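Probable L,D-transpeptidase 3 (Mycobacterium tuberculosis, PDB 4K73) is a probable L,D-transpeptidase that may carry out still unidentified cross-linking reactions in the mycobacterial cell wall, possibly attaching proteins to peptidoglycan. Local coordinates at residues P172-R177 / L237-L242. Sequence-based numbering, arbitrary orientation.
Sequences PASMGR and LPALGL
A single, almost straight backbone hydrogen bond joins the two segments: Gly241 N donates to Ala173 O at 2.9 Å, with an N-H...O angle of 174°. The same oxygen receives a weaker CA-H...O contact from Leu240, whose CA lies 3.5 Å from Ala173 O, so consecutive residues of 237-242 share one acceptor. Beside this link, the ring of Pro172 sets its CB against the Leu240-Gly241 peptide, 3.6 Å from Leu240 C. Gly241 takes a positive phi, and its N lies beside Pro172 CB. Leu240 reaches across with two parts of its side chain. Its CB packs on Pro172 CB at 3.7 Å, while CG, anti to the carbonyl carbon (chi1 -54°), carries the branch on so that CD2 lies 3.6 Å from Ser174 N and also touches Ser174 CB. On Ser174, OG stands anti to the backbone N (chi1 -177°) and passes Ala239 CB at 3.8 Å; its polar partners are Glu243 O and Val245 N, which tie this buried hydroxyl to the chain just beyond Leu242. Ala239 is the last residue of a 3-10 segment, and its carbonyl accepts a bond from Leu242 N. Within the L,D-transpeptidase catalytic domain, the contact joins the end of strand 170-172 and the loop after it to the loop between strands 229-232 and 250-252; the side chain of Ser174 lies about 9 Å from that of Cys249, which binds the acetyl group of faropenem covalently. Strand 250-252 lies against both segments: Ala173 packs on Leu252, and Ser174 and Leu240 meet Ser251.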
# COMPACT_ATOMS: atom_id res chain seq x y z
N PRO A 172 3.86 17.75 -7.36
CA PRO A 172 2.82 18.56 -6.74
C PRO A 172 1.61 17.65 -6.47
O PRO A 172 1.23 16.88 -7.33
CB PRO A 172 2.46 19.58 -7.84
CG PRO A 172 3.51 19.51 -8.85
CD PRO A 172 4.11 18.15 -8.76
N ALA A 173 1.05 17.76 -5.29
CA ALA A 173 -0.11 16.95 -4.92
C ALA A 173 -1.16 17.78 -4.24
O ALA A 173 -0.92 18.96 -3.89
CB ALA A 173 0.35 15.81 -4.02
N SER A 174 -2.33 17.16 -4.06
CA SER A 174 -3.43 17.75 -3.30
C SER A 174 -4.06 16.64 -2.46
O SER A 174 -4.54 15.63 -2.99
CB SER A 174 -4.44 18.45 -4.22
OG SER A 174 -5.48 19.09 -3.48
N MET A 175 -4.02 16.82 -1.14
CA MET A 175 -4.57 15.87 -0.20
C MET A 175 -5.97 16.34 0.22
O MET A 175 -6.51 17.30 -0.35
CB MET A 175 -3.60 15.70 0.98
CG MET A 175 -2.61 14.55 0.78
SD MET A 175 -1.52 14.70 -0.65
CE MET A 175 -0.44 16.05 -0.15
N GLY A 176 -6.54 15.65 1.20
CA GLY A 176 -7.90 15.91 1.68
C GLY A 176 -8.10 17.28 2.29
O GLY A 176 -7.22 17.81 2.96
N ARG A 177 -9.27 17.83 2.01
CA ARG A 177 -9.78 19.05 2.64
C ARG A 177 -10.05 18.81 4.12
O ARG A 177 -10.13 17.67 4.55
CB ARG A 177 -11.03 19.50 1.89
CG ARG A 177 -12.24 18.56 2.01
CD ARG A 177 -13.40 19.03 1.15
NE ARG A 177 -13.10 18.87 -0.27
CZ ARG A 177 -13.99 18.87 -1.25
NH1 ARG A 177 -13.58 18.71 -2.51
NH2 ARG A 177 -15.30 19.01 -1.00
N LEU A 237 -6.05 20.21 -11.20
CA LEU A 237 -4.70 20.76 -11.45
C LEU A 237 -4.33 22.06 -10.73
O LEU A 237 -3.20 22.17 -10.20
CB LEU A 237 -4.46 20.98 -12.95
CG LEU A 237 -4.22 19.80 -13.88
CD1 LEU A 237 -3.35 20.27 -15.03
CD2 LEU A 237 -3.56 18.61 -13.18
N PRO A 238 -5.25 23.06 -10.70
CA PRO A 238 -4.87 24.33 -10.05
C PRO A 238 -4.51 24.19 -8.57
O PRO A 238 -3.81 25.06 -8.03
CB PRO A 238 -6.13 25.20 -10.23
CG PRO A 238 -6.91 24.57 -11.33
CD PRO A 238 -6.62 23.10 -11.21
N ALA A 239 -4.97 23.13 -7.90
CA ALA A 239 -4.67 22.94 -6.48
C ALA A 239 -3.30 22.30 -6.19
O ALA A 239 -2.80 22.45 -5.08
CB ALA A 239 -5.77 22.13 -5.82
N LEU A 240 -2.71 21.60 -7.16
CA LEU A 240 -1.53 20.76 -6.88
C LEU A 240 -0.28 21.55 -6.45
O LEU A 240 0.13 22.49 -7.12
CB LEU A 240 -1.25 19.84 -8.08
CG LEU A 240 -2.41 18.96 -8.60
CD1 LEU A 240 -2.01 18.22 -9.87
CD2 LEU A 240 -2.90 17.97 -7.54
N GLY A 241 0.28 21.17 -5.30
CA GLY A 241 1.41 21.89 -4.70
C GLY A 241 1.01 23.10 -3.85
O GLY A 241 1.87 23.73 -3.23
N LEU A 242 -0.30 23.38 -3.80
CA LEU A 242 -0.83 24.62 -3.19
C LEU A 242 -1.89 24.39 -2.10
O LEU A 242 -1.69 24.84 -0.96
CB LEU A 242 -1.35 25.54 -4.30
CG LEU A 242 -0.22 26.07 -5.18
CD1 LEU A 242 -0.75 26.79 -6.40
CD2 LEU A 242 0.75 26.94 -4.39